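Local coordinates for 2-hydroxyisobutyryl-CoA synthetase (PDB 6HDY), which is a synthetase of the ANL superfamily, with an AMP-binding domain followed by a smaller C-terminal domain, and binds a nucleotide-containing ligand between them, at residues A[87-92]-A[313-318]; A[92-97]-A[339-344]; A[279-284]-A[327-332]; A[309-314]-A[322-327]. One frame throughout, in Å; residues are numbered along the deposited sequence.

Contact 1: A[87-92]-A[313-318]; sequences DFEARV and NMRRVP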
# COMPACT_ATOMS: atom_id res chain seq x y z
N ASP A 87 -32.44 -0.39 26.60
CA ASP A 87 -33.29 -0.95 25.53
C ASP A 87 -32.39 -1.48 24.41
O ASP A 87 -32.66 -2.55 23.86
CB ASP A 87 -34.23 0.11 24.94
CG ASP A 87 -35.48 0.43 25.72
OD1 ASP A 87 -35.97 -0.46 26.46
OD2 ASP A 87 -36.03 1.52 25.54
N PHE A 88 -31.33 -0.73 24.08
CA PHE A 88 -30.34 -1.05 23.08
C PHE A 88 -29.66 -2.40 23.34
O PHE A 88 -29.64 -3.24 22.45
CB PHE A 88 -29.29 0.08 23.01
CG PHE A 88 -28.43 0.11 21.78
CD1 PHE A 88 -28.98 0.41 20.53
CD2 PHE A 88 -27.06 -0.10 21.86
CE1 PHE A 88 -28.18 0.42 19.38
CE2 PHE A 88 -26.25 -0.04 20.72
CZ PHE A 88 -26.82 0.20 19.49
N GLU A 89 -29.14 -2.62 24.57
CA GLU A 89 -28.43 -3.86 24.91
C GLU A 89 -29.32 -5.10 24.97
O GLU A 89 -28.87 -6.19 24.62
CB GLU A 89 -27.62 -3.72 26.20
CG GLU A 89 -28.45 -3.46 27.45
CD GLU A 89 -27.69 -3.01 28.68
OE1 GLU A 89 -26.46 -3.23 28.75
OE2 GLU A 89 -28.34 -2.45 29.59
N ALA A 90 -30.56 -4.92 25.42
CA ALA A 90 -31.52 -6.00 25.62
C ALA A 90 -32.34 -6.36 24.39
O ALA A 90 -32.58 -7.55 24.16
CB ALA A 90 -32.43 -5.66 26.80
N ARG A 91 -32.79 -5.35 23.62
CA ARG A 91 -33.68 -5.56 22.47
C ARG A 91 -32.97 -5.77 21.14
O ARG A 91 -33.46 -6.55 20.31
CB ARG A 91 -34.71 -4.42 22.33
CG ARG A 91 -35.54 -4.16 23.57
CD ARG A 91 -36.40 -2.92 23.39
NE ARG A 91 -37.25 -2.68 24.55
CZ ARG A 91 -38.45 -3.21 24.73
NH1 ARG A 91 -39.15 -2.93 25.82
NH2 ARG A 91 -38.97 -4.02 23.82
N VAL A 92 -31.85 -5.05 20.92
CA VAL A 92 -31.11 -5.11 19.66
C VAL A 92 -30.21 -6.35 19.60
O VAL A 92 -29.28 -6.47 20.41
CB VAL A 92 -30.35 -3.79 19.34
CG1 VAL A 92 -29.71 -3.83 17.96
CG2 VAL A 92 -31.26 -2.57 19.47
N ASN A 313 -25.50 -13.07 27.57
CA ASN A 313 -26.76 -12.35 27.35
C ASN A 313 -26.64 -11.03 26.53
O ASN A 313 -27.66 -10.38 26.29
CB ASN A 313 -27.43 -12.08 28.70
CG ASN A 313 -26.61 -11.25 29.68
OD1 ASN A 313 -25.72 -10.48 29.31
ND2 ASN A 313 -26.93 -11.38 30.95
N MET A 314 -25.41 -10.64 26.15
CA MET A 314 -25.09 -9.41 25.38
C MET A 314 -25.51 -8.11 26.09
O MET A 314 -25.79 -7.10 25.44
CB MET A 314 -25.61 -9.47 23.93
CG MET A 314 -24.99 -10.59 23.10
SD MET A 314 -23.18 -10.59 23.08
CE MET A 314 -22.91 -12.26 22.65
N ARG A 315 -25.51 -8.13 27.43
CA ARG A 315 -25.82 -6.95 28.24
C ARG A 315 -24.53 -6.46 28.87
O ARG A 315 -23.62 -7.27 29.08
CB ARG A 315 -26.94 -7.22 29.25
CG ARG A 315 -28.32 -7.14 28.59
CD ARG A 315 -29.48 -7.17 29.57
NE ARG A 315 -30.14 -8.48 29.57
CZ ARG A 315 -30.06 -9.36 30.56
NH1 ARG A 315 -30.69 -10.53 30.46
NH2 ARG A 315 -29.37 -9.08 31.66
N ARG A 316 -24.40 -5.13 29.07
CA ARG A 316 -23.19 -4.53 29.63
C ARG A 316 -22.85 -5.11 30.99
O ARG A 316 -23.75 -5.36 31.79
CB ARG A 316 -23.32 -2.99 29.73
CG ARG A 316 -23.29 -2.24 28.38
CD ARG A 316 -23.78 -0.81 28.53
NE ARG A 316 -25.17 -0.73 28.98
CZ ARG A 316 -25.77 0.36 29.44
NH1 ARG A 316 -25.11 1.51 29.52
NH2 ARG A 316 -27.04 0.32 29.84
N VAL A 317 -21.55 -5.39 31.23
CA VAL A 317 -21.04 -5.88 32.52
C VAL A 317 -20.71 -4.62 33.35
O VAL A 317 -20.39 -3.59 32.74
CB VAL A 317 -19.82 -6.85 32.40
CG1 VAL A 317 -20.18 -8.11 31.62
CG2 VAL A 317 -18.58 -6.19 31.82
N PRO A 318 -20.78 -4.65 34.71
CA PRO A 318 -20.42 -3.44 35.48
C PRO A 318 -18.95 -3.07 35.27
O PRO A 318 -18.16 -3.93 34.88
CB PRO A 318 -20.66 -3.87 36.95
CG PRO A 318 -21.55 -5.06 36.87
CD PRO A 318 -21.15 -5.76 35.62
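E89, near the end of helix 85-91, and R315, on the short and weakly bonded edge strand 315-316, bring their CA atoms to 5.2 Å of each other, the nearest CA pair across the two segments. The carboxylate of E89 carries the contact. With CG in the crowded position between backbone N and carbonyl carbon (chi1 63°) and an extended chain beyond it, E89 crosses R316 at about a right angle. R316 bends at chi3 and meets the carboxylate side-on: NE donates to OE1 at 2.8 Å and NH2 to OE2 at 3.1 Å, both nearly straight. Each acceptor lies in the guanidinium plane, yet is met from above the carboxylate plane, since the two planes are 57° apart. OE1 also accepts from R316 N at 2.8 Å, on its anti side and from the opposite face to NE. In this way the carboxylate ties the helix to both the backbone N and the side chain of R316, on an outermost strand of the antiparallel sheet of the AMP-binding domain. E86, just before the segment, forms a second salt bridge with R316 NH2. Aliphatic parts add to this: E89 CG lies 3.9 Å from R315 CG and A90 CB lies 4.3 Å from R315 CD. The strand is entered through an Asx turn, N313 OD1 accepting from R315 N at 3.0 Å, while N313 CG sits over the centre of the R315 guanidinium face.

Contact 2: A[92-97]-A[339-344]; sequences VPVVKK and RLLSGD. With 8LQ ([[(2~{R},3~{S},4~{R},5~{R})-5-(6-aminopurin-9-yl)-3,4-bis(oxidanyl)oxolan-2-yl]methoxy-oxidanyl-phosphoryl] (3~{S})-3-oxidanylbutanoate), chain C.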
# COMPACT_ATOMS: atom_id res chain seq x y z
N VAL A 92 -31.85 -5.05 20.92
CA VAL A 92 -31.11 -5.11 19.66
C VAL A 92 -30.21 -6.35 19.60
O VAL A 92 -29.28 -6.47 20.41
CB VAL A 92 -30.35 -3.79 19.34
CG1 VAL A 92 -29.71 -3.83 17.96
CG2 VAL A 92 -31.26 -2.57 19.47
N PRO A 93 -30.47 -7.29 18.65
CA PRO A 93 -29.60 -8.47 18.53
C PRO A 93 -28.21 -8.10 18.03
O PRO A 93 -28.08 -7.20 17.18
CB PRO A 93 -30.35 -9.35 17.52
CG PRO A 93 -31.08 -8.38 16.66
CD PRO A 93 -31.51 -7.28 17.59
N VAL A 94 -27.17 -8.77 18.55
CA VAL A 94 -25.81 -8.52 18.08
C VAL A 94 -25.60 -9.08 16.67
O VAL A 94 -26.18 -10.10 16.30
CB VAL A 94 -24.70 -9.03 19.04
CG1 VAL A 94 -24.71 -8.27 20.35
CG2 VAL A 94 -24.77 -10.54 19.26
N VAL A 95 -24.74 -8.42 15.91
CA VAL A 95 -24.35 -8.87 14.58
C VAL A 95 -23.10 -9.72 14.78
O VAL A 95 -22.21 -9.33 15.52
CB VAL A 95 -24.06 -7.69 13.63
CG1 VAL A 95 -23.52 -8.19 12.28
CG2 VAL A 95 -25.31 -6.82 13.44
N LYS A 96 -23.04 -10.88 14.13
CA LYS A 96 -21.88 -11.77 14.13
C LYS A 96 -21.18 -11.64 12.76
O LYS A 96 -21.83 -11.32 11.76
CB LYS A 96 -22.32 -13.23 14.37
CG LYS A 96 -22.76 -13.52 15.81
CD LYS A 96 -23.38 -14.91 15.92
CE LYS A 96 -23.67 -15.32 17.35
NZ LYS A 96 -24.41 -16.61 17.41
N LYS A 97 -19.86 -11.91 12.70
CA LYS A 97 -19.09 -11.88 11.45
C LYS A 97 -19.65 -12.93 10.44
O LYS A 97 -19.71 -12.65 9.23
CB LYS A 97 -17.60 -12.11 11.72
CG LYS A 97 -16.79 -10.81 11.77
CD LYS A 97 -16.33 -10.45 13.18
CE LYS A 97 -15.02 -11.09 13.55
NZ LYS A 97 -15.05 -11.59 14.96
N ARG A 339 -24.16 -2.93 16.78
CA ARG A 339 -23.96 -3.95 17.80
C ARG A 339 -23.23 -5.15 17.22
O ARG A 339 -23.69 -6.28 17.33
CB ARG A 339 -25.28 -4.30 18.55
CG ARG A 339 -25.54 -3.28 19.63
CD ARG A 339 -26.80 -3.46 20.45
NE ARG A 339 -26.99 -4.80 21.00
CZ ARG A 339 -26.50 -5.24 22.15
NH1 ARG A 339 -25.71 -4.47 22.89
NH2 ARG A 339 -26.79 -6.47 22.57
N LEU A 340 -22.08 -4.91 16.59
CA LEU A 340 -21.24 -6.01 16.10
C LEU A 340 -20.46 -6.61 17.27
O LEU A 340 -19.80 -5.89 18.02
CB LEU A 340 -20.29 -5.60 14.95
CG LEU A 340 -19.23 -6.63 14.45
CD1 LEU A 340 -19.89 -7.80 13.70
CD2 LEU A 340 -18.18 -5.95 13.56
N LEU A 341 -20.59 -7.94 17.41
CA LEU A 341 -19.92 -8.75 18.42
C LEU A 341 -18.44 -8.92 17.98
O LEU A 341 -18.18 -9.40 16.89
CB LEU A 341 -20.64 -10.10 18.55
CG LEU A 341 -19.99 -11.18 19.45
CD1 LEU A 341 -19.87 -10.70 20.89
CD2 LEU A 341 -20.80 -12.47 19.41
N SER A 342 -17.49 -8.46 18.81
CA SER A 342 -16.06 -8.56 18.48
C SER A 342 -15.53 -9.95 18.65
O SER A 342 -14.70 -10.40 17.85
CB SER A 342 -15.24 -7.59 19.31
OG SER A 342 -15.18 -8.01 20.66
N GLY A 343 -16.01 -10.63 19.69
CA GLY A 343 -15.55 -11.96 20.08
C GLY A 343 -14.26 -11.87 20.87
O GLY A 343 -13.58 -12.88 21.07
N ASP A 344 -13.91 -10.65 21.34
CA ASP A 344 -12.69 -10.36 22.08
C ASP A 344 -12.98 -10.30 23.56
O ASP A 344 -14.14 -10.26 23.96
CB ASP A 344 -12.07 -9.05 21.59
CG ASP A 344 -11.60 -9.12 20.16
OD1 ASP A 344 -10.94 -10.11 19.80
OD2 ASP A 344 -11.89 -8.18 19.40
N9 8LQ C . -6.95 -6.57 17.69
C8 8LQ C . -6.91 -5.47 16.92
N7 8LQ C . -6.38 -4.47 17.62
C5 8LQ C . -6.10 -4.94 18.85
C6 8LQ C . -5.51 -4.40 19.94
N6 8LQ C . -5.15 -3.13 19.89
N1 8LQ C . -5.32 -5.11 21.07
C2 8LQ C . -5.69 -6.46 21.13
N3 8LQ C . -6.22 -7.01 19.98
C4 8LQ C . -6.45 -6.25 18.88
CAA 8LQ C . -7.81 -2.66 11.30
CAZ 8LQ C . -7.18 -2.60 12.71
OAE 8LQ C . -5.78 -2.82 12.63
CAL 8LQ C . -7.79 -3.65 13.67
CAS 8LQ C . -7.66 -5.06 13.08
OAC 8LQ C . -6.59 -5.65 13.14
OAQ 8LQ C . -8.79 -5.53 12.44
PBC 8LQ C . -8.97 -7.07 12.02
OAH 8LQ C . -7.84 -7.32 10.94
OAD 8LQ C . -10.32 -7.38 11.52
O5' 8LQ C . -8.70 -7.87 13.35
C5' 8LQ C . -9.46 -7.49 14.50
C4' 8LQ C . -9.04 -8.33 15.68
O4' 8LQ C . -7.63 -8.13 15.94
C3' 8LQ C . -9.75 -7.80 16.86
O3' 8LQ C . -11.07 -8.41 16.97
C2' 8LQ C . -8.80 -8.24 17.98
O2' 8LQ C . -8.91 -9.69 18.25
C1' 8LQ C . -7.46 -7.94 17.35
O HOH W 1 -18.80 -11.98 15.59
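R339 CG lies anti to its carbonyl carbon (chi1 -82°), and a bend at chi3 (50°) swings NE toward V92, whose carbonyl lies at the end of helix 85-91. R339 and L340 together face Y327 as a G1 beta bulge, and the positive phi of R339 fits the first position of that motif. R339 NE donates to V92 O at 2.9 Å from above the carbonyl plane, and NH2 adds a weak bond to the same oxygen. V94 CG1 covers one face of the guanidinium, 3.5 Å from NH2, while V92 CB packs on R339 CD. The charge has further partners, with NH1 in a salt bridge to E307 and NH2 bonded to M314 O. At the bulge itself a single bridge pairs V95 with L340: V95 N reaches R339 O at 2.8 Å, and L341 N reaches V95 O at 2.9 Å and 176°. L340 CD1 packs against V95 CG1 at 3.9 Å. Farther on, a water links K97 N to L341 O, and K97 NZ forms a weak bond to S342 O. S342 OG, whose other partner is P325 O, accepts from D344 N in an ST turn. The S-G-D sequence here is consistent with the [S/T]-G-D core motif of ANL enzymes: in the bound 8LQ, O2' donates to D344 OD1 and O3' to D344 OD2, each at 2.6 Å.

Contact 3: A[279-284]-A[327-332]; sequences AEMSPF and YTHLER. With 3HL ((3S)-3-hydroxybutanoic acid), chain B; 8LQ ([[(2~{R},3~{S},4~{R},5~{R})-5-(6-aminopurin-9-yl)-3,4-bis(oxidanyl)oxolan-2-yl]methoxy-oxidanyl-phosphoryl] (3~{S})-3-oxidanylbutanoate), chain C.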
# COMPACT_ATOMS: atom_id res chain seq x y z
N ALA A 279 -11.61 -4.05 11.76
CA ALA A 279 -11.63 -3.50 10.41
C ALA A 279 -13.05 -3.13 10.01
O ALA A 279 -13.25 -2.11 9.33
CB ALA A 279 -11.04 -4.52 9.44
N GLU A 280 -14.03 -3.95 10.43
CA GLU A 280 -15.47 -3.73 10.15
C GLU A 280 -15.88 -2.44 10.87
O GLU A 280 -16.80 -1.77 10.45
CB GLU A 280 -16.34 -4.87 10.72
CG GLU A 280 -16.24 -6.22 10.03
CD GLU A 280 -15.02 -7.06 10.36
OE1 GLU A 280 -14.18 -6.63 11.18
OE2 GLU A 280 -14.90 -8.15 9.77
N MET A 281 -15.16 -2.11 11.95
CA MET A 281 -15.40 -0.94 12.79
C MET A 281 -14.55 0.29 12.47
O MET A 281 -14.42 1.15 13.35
CB MET A 281 -15.28 -1.31 14.29
CG MET A 281 -16.30 -2.31 14.72
SD MET A 281 -17.94 -1.74 14.24
CE MET A 281 -18.76 -2.92 14.82
N SER A 282 -13.98 0.41 11.23
CA SER A 282 -13.23 1.63 10.90
C SER A 282 -14.22 2.79 11.04
O SER A 282 -15.36 2.64 10.60
CB SER A 282 -12.67 1.60 9.49
OG SER A 282 -11.82 0.48 9.33
N PRO A 283 -13.90 3.91 11.72
CA PRO A 283 -12.62 4.29 12.35
C PRO A 283 -12.28 3.39 13.55
O PRO A 283 -12.89 3.49 14.62
CB PRO A 283 -12.84 5.78 12.70
CG PRO A 283 -14.33 5.91 12.91
CD PRO A 283 -14.92 4.97 11.87
N PHE A 284 -11.34 2.47 13.35
CA PHE A 284 -10.95 1.44 14.32
C PHE A 284 -10.19 2.02 15.53
O PHE A 284 -10.08 1.33 16.54
CB PHE A 284 -10.15 0.30 13.65
CG PHE A 284 -8.91 0.79 12.94
CD1 PHE A 284 -7.73 1.05 13.65
CD2 PHE A 284 -8.92 1.03 11.56
CE1 PHE A 284 -6.60 1.54 13.00
CE2 PHE A 284 -7.78 1.49 10.92
CZ PHE A 284 -6.63 1.75 11.64
N TYR A 327 -19.76 -3.28 19.35
CA TYR A 327 -19.59 -1.94 18.80
C TYR A 327 -20.68 -1.48 17.87
O TYR A 327 -21.22 -2.27 17.10
CB TYR A 327 -18.26 -1.84 18.04
CG TYR A 327 -17.00 -2.24 18.78
CD1 TYR A 327 -16.38 -1.37 19.67
CD2 TYR A 327 -16.37 -3.45 18.51
CE1 TYR A 327 -15.17 -1.69 20.28
CE2 TYR A 327 -15.15 -3.78 19.10
CZ TYR A 327 -14.56 -2.90 19.99
OH TYR A 327 -13.37 -3.23 20.60
N THR A 328 -20.95 -0.15 17.89
CA THR A 328 -21.91 0.51 17.02
C THR A 328 -21.34 1.82 16.45
O THR A 328 -20.89 2.68 17.22
CB THR A 328 -23.28 0.73 17.72
OG1 THR A 328 -23.80 -0.53 18.17
CG2 THR A 328 -24.30 1.42 16.80
N HIS A 329 -21.37 1.95 15.10
CA HIS A 329 -20.99 3.16 14.37
C HIS A 329 -21.98 4.28 14.65
O HIS A 329 -23.20 4.09 14.50
CB HIS A 329 -20.98 2.92 12.83
CG HIS A 329 -19.76 2.20 12.33
ND1 HIS A 329 -19.86 1.00 11.64
CD2 HIS A 329 -18.46 2.55 12.41
CE1 HIS A 329 -18.62 0.65 11.34
NE2 HIS A 329 -17.74 1.55 11.80
N LEU A 330 -21.46 5.48 14.98
CA LEU A 330 -22.36 6.64 15.14
C LEU A 330 -22.23 7.66 13.98
O LEU A 330 -23.04 8.58 13.86
CB LEU A 330 -22.14 7.33 16.51
CG LEU A 330 -22.27 6.47 17.77
CD1 LEU A 330 -22.02 7.30 18.99
CD2 LEU A 330 -23.63 5.82 17.84
N GLU A 331 -21.22 7.48 13.11
CA GLU A 331 -20.89 8.41 12.03
C GLU A 331 -20.57 7.71 10.71
O GLU A 331 -19.62 8.11 10.02
CB GLU A 331 -19.72 9.32 12.47
CG GLU A 331 -20.05 10.29 13.60
CD GLU A 331 -18.99 11.31 13.96
OE1 GLU A 331 -17.81 11.12 13.59
OE2 GLU A 331 -19.35 12.32 14.60
N ARG A 332 -21.36 6.68 10.34
CA ARG A 332 -21.17 5.94 9.08
C ARG A 332 -22.47 5.65 8.36
O ARG A 332 -23.43 5.18 8.96
CB ARG A 332 -20.34 4.66 9.28
CG ARG A 332 -18.84 4.93 9.40
CD ARG A 332 -17.98 3.71 9.17
NE ARG A 332 -18.14 3.11 7.83
CZ ARG A 332 -17.48 2.04 7.42
NH1 ARG A 332 -16.61 1.44 8.23
NH2 ARG A 332 -17.68 1.55 6.20
CA 3HL B . -7.52 -4.13 12.86
CB 3HL B . -8.32 -3.60 11.65
OG1 3HL B . -8.62 -2.21 11.73
CG2 3HL B . -7.58 -3.81 10.36
C 3HL B . -7.23 -2.97 13.79
OA 3HL B . -6.48 -2.08 13.41
OB 3HL B . -7.99 -2.91 14.91
N9 8LQ C . -6.95 -6.57 17.69
C8 8LQ C . -6.91 -5.47 16.92
N7 8LQ C . -6.38 -4.47 17.62
C5 8LQ C . -6.10 -4.94 18.85
C6 8LQ C . -5.51 -4.40 19.94
N6 8LQ C . -5.15 -3.13 19.89
N1 8LQ C . -5.32 -5.11 21.07
C2 8LQ C . -5.69 -6.46 21.13
N3 8LQ C . -6.22 -7.01 19.98
C4 8LQ C . -6.45 -6.25 18.88
CAA 8LQ C . -7.81 -2.66 11.30
CAZ 8LQ C . -7.18 -2.60 12.71
OAE 8LQ C . -5.78 -2.82 12.63
CAL 8LQ C . -7.79 -3.65 13.67
CAS 8LQ C . -7.66 -5.06 13.08
OAC 8LQ C . -6.59 -5.65 13.14
OAQ 8LQ C . -8.79 -5.53 12.44
PBC 8LQ C . -8.97 -7.07 12.02
OAH 8LQ C . -7.84 -7.32 10.94
OAD 8LQ C . -10.32 -7.38 11.52
O5' 8LQ C . -8.70 -7.87 13.35
C5' 8LQ C . -9.46 -7.49 14.50
C4' 8LQ C . -9.04 -8.33 15.68
O4' 8LQ C . -7.63 -8.13 15.94
C3' 8LQ C . -9.75 -7.80 16.86
O3' 8LQ C . -11.07 -8.41 16.97
C2' 8LQ C . -8.80 -8.24 17.98
O2' 8LQ C . -8.91 -9.69 18.25
C1' 8LQ C . -7.46 -7.94 17.35
O HOH W 2 -14.82 -0.85 7.24
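The loop that borders the ligand pocket, residues 279-284, is braced from behind by H329 and R332, which both donate to its S282 carbonyl. H329 NE2 and R332 NH1 each lie 2.9 Å from S282 O and reach it from opposite faces of its carbonyl plane. The R332 bond is the straighter one (155° against 133°), and the H329 donor stands above the plane. A salt bridge from R332 NE to D143, on helix 141-157, and a bond between H329 ND1 and M337 N give each of the two donor groups a second partner. A279 to S282 form a type I beta turn, in which A279 O accepts from both S282 N and S282 OG on the same face; a water then joins A279 O to R332 NH1. P283 follows through a cis peptide bond. M281, within the turn, has CG anti to its carbonyl carbon (chi1 -63°), and its chain bends at chi2. Its SD lies over one face of the H329 imidazole, 4.2 Å from the ring centroid, a Met-aromatic contact, while R332 CD covers the opposite face, 3.4 Å above the ring plane and offset toward the rim. E280 O approaches the edge of the same ring, 3.2 Å from H329 CE1. M281 SD also packs on Y327 CB at 3.8 Å, on strand 322-329. On the pocket side, the F284 ring turns one face to the ligands 3HL and 8LQ, which are modelled in overlapping positions; 8LQ CAZ lies 3.7 Å above the ring plane, offset toward the rim.

Contact 4: A[309-314]-A[322-327]; sequences CDPANM and RGTPVY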
# COMPACT_ATOMS: atom_id res chain seq x y z
N CYS A 309 -19.77 -6.42 27.14
CA CYS A 309 -20.90 -7.27 27.45
C CYS A 309 -20.56 -8.67 27.95
O CYS A 309 -19.51 -9.23 27.64
CB CYS A 309 -21.84 -7.33 26.24
SG CYS A 309 -22.42 -5.70 25.66
N ASP A 310 -21.52 -9.25 28.66
CA ASP A 310 -21.45 -10.62 29.11
C ASP A 310 -21.84 -11.45 27.86
O ASP A 310 -22.96 -11.28 27.35
CB ASP A 310 -22.44 -10.83 30.26
CG ASP A 310 -22.38 -12.17 30.96
OD1 ASP A 310 -21.89 -13.14 30.35
OD2 ASP A 310 -22.87 -12.25 32.11
N PRO A 311 -20.93 -12.31 27.33
CA PRO A 311 -21.25 -13.11 26.11
C PRO A 311 -22.45 -14.06 26.22
O PRO A 311 -22.89 -14.60 25.20
CB PRO A 311 -19.95 -13.88 25.84
CG PRO A 311 -18.88 -13.10 26.55
CD PRO A 311 -19.55 -12.60 27.78
N ALA A 312 -22.96 -14.26 27.45
CA ALA A 312 -24.10 -15.11 27.74
C ALA A 312 -25.43 -14.42 27.43
O ALA A 312 -26.39 -15.10 27.10
CB ALA A 312 -24.07 -15.55 29.19
N ASN A 313 -25.50 -13.07 27.57
CA ASN A 313 -26.76 -12.35 27.35
C ASN A 313 -26.64 -11.03 26.53
O ASN A 313 -27.66 -10.38 26.29
CB ASN A 313 -27.43 -12.08 28.70
CG ASN A 313 -26.61 -11.25 29.68
OD1 ASN A 313 -25.72 -10.48 29.31
ND2 ASN A 313 -26.93 -11.38 30.95
N MET A 314 -25.41 -10.64 26.15
CA MET A 314 -25.09 -9.41 25.38
C MET A 314 -25.51 -8.11 26.09
O MET A 314 -25.79 -7.10 25.44
CB MET A 314 -25.61 -9.47 23.93
CG MET A 314 -24.99 -10.59 23.10
SD MET A 314 -23.18 -10.59 23.08
CE MET A 314 -22.91 -12.26 22.65
N ARG A 322 -14.77 -8.00 33.44
CA ARG A 322 -14.34 -8.45 32.12
C ARG A 322 -15.54 -8.83 31.25
O ARG A 322 -16.55 -9.31 31.77
CB ARG A 322 -13.38 -9.66 32.24
CG ARG A 322 -11.99 -9.34 32.78
CD ARG A 322 -11.13 -10.60 32.86
NE ARG A 322 -9.70 -10.29 33.00
CZ ARG A 322 -8.71 -11.06 32.58
NH1 ARG A 322 -7.44 -10.69 32.75
NH2 ARG A 322 -8.97 -12.21 31.96
N GLY A 323 -15.42 -8.63 29.95
CA GLY A 323 -16.48 -8.96 28.99
C GLY A 323 -16.05 -8.83 27.54
O GLY A 323 -14.86 -8.64 27.25
N THR A 324 -17.01 -8.92 26.62
CA THR A 324 -16.71 -8.82 25.21
C THR A 324 -17.14 -7.48 24.60
O THR A 324 -18.29 -7.09 24.73
CB THR A 324 -17.26 -10.04 24.41
OG1 THR A 324 -16.70 -9.99 23.10
CG2 THR A 324 -18.79 -10.08 24.31
N PRO A 325 -16.23 -6.79 23.89
CA PRO A 325 -16.64 -5.54 23.21
C PRO A 325 -17.66 -5.77 22.08
O PRO A 325 -17.51 -6.66 21.23
CB PRO A 325 -15.31 -4.99 22.67
CG PRO A 325 -14.22 -5.69 23.48
CD PRO A 325 -14.79 -7.06 23.70
N VAL A 326 -18.74 -4.99 22.13
CA VAL A 326 -19.84 -4.96 21.16
C VAL A 326 -19.82 -3.50 20.69
O VAL A 326 -19.79 -2.60 21.53
CB VAL A 326 -21.20 -5.42 21.76
CG1 VAL A 326 -22.39 -5.07 20.85
CG2 VAL A 326 -21.19 -6.91 22.08
N TYR A 327 -19.76 -3.28 19.35
CA TYR A 327 -19.59 -1.94 18.80
C TYR A 327 -20.68 -1.48 17.87
O TYR A 327 -21.22 -2.27 17.10
CB TYR A 327 -18.26 -1.84 18.04
CG TYR A 327 -17.00 -2.24 18.78
CD1 TYR A 327 -16.38 -1.37 19.67
CD2 TYR A 327 -16.37 -3.45 18.51
CE1 TYR A 327 -15.17 -1.69 20.28
CE2 TYR A 327 -15.15 -3.78 19.10
CZ TYR A 327 -14.56 -2.90 19.99
OH TYR A 327 -13.37 -3.23 20.60
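C309 and T324 sit directly across from each other as an antiparallel hydrogen-bonded pair, their side chains on one face of the sheet. The evidence for the pairing is reciprocal: T324 N donates to C309 O at 2.7 Å and C309 N to T324 O at 2.9 Å, both bonds close to straight. C309 SG is anti to its carbonyl carbon (chi1 -56°) and comes 4.0 Å from V326 CG2, two residues beyond its bridge partner. M314 SD reaches the same methyl at 4.3 Å, so two sulfur atoms contact one valine branch. T324 CG2 lies 3.8 Å from P311 CG, in the turn that follows strand 304-310, and these two side chains cross obliquely; T324 OG1, anti to the backbone N, is instead bonded to D344 O. G323, without a side chain, lets its CA approach C309 O to 3.3 Å. Past the bridge, D310 OD1 accepts from A312 N, an Asx turn, and D310 O accepts from both N313 N and M314 N. The turn brings M314 to V326, and its side chain also touches L341 and V94. Within the antiparallel sheet, strand 304-310 lies between strand 315-316 and strand 322-329, and strand 340-347 flanks 322-329 on its other edge, where P325 O accepts from S342 OG and L341 packs on T324.

All four contacts reach one antiparallel sheet, ordered 315-316, 304-310, 322-329, 340-347 and 366-369. Contact 1 sets helix 85-91 on one of its outermost strands, 315-316, and contact 2 continues from the same helix end, sharing V92, to strand 340-347; their centres are 11 Å apart. Contact 4 joins the two strands between, 8 Å from contact 1 and 9 Å from contact 2. Contact 3 uses the far end of strand 322-329. It shares Y327 with contact 4, their centres 17 Å apart. Along the chain, the segments of contacts 1 and 2 alternate, and contact 4 falls within the span of contact 3. Contacts 2 and 3 both touch 8LQ, whereas contact 1 lies at the surface; one sheet thus spans both regions.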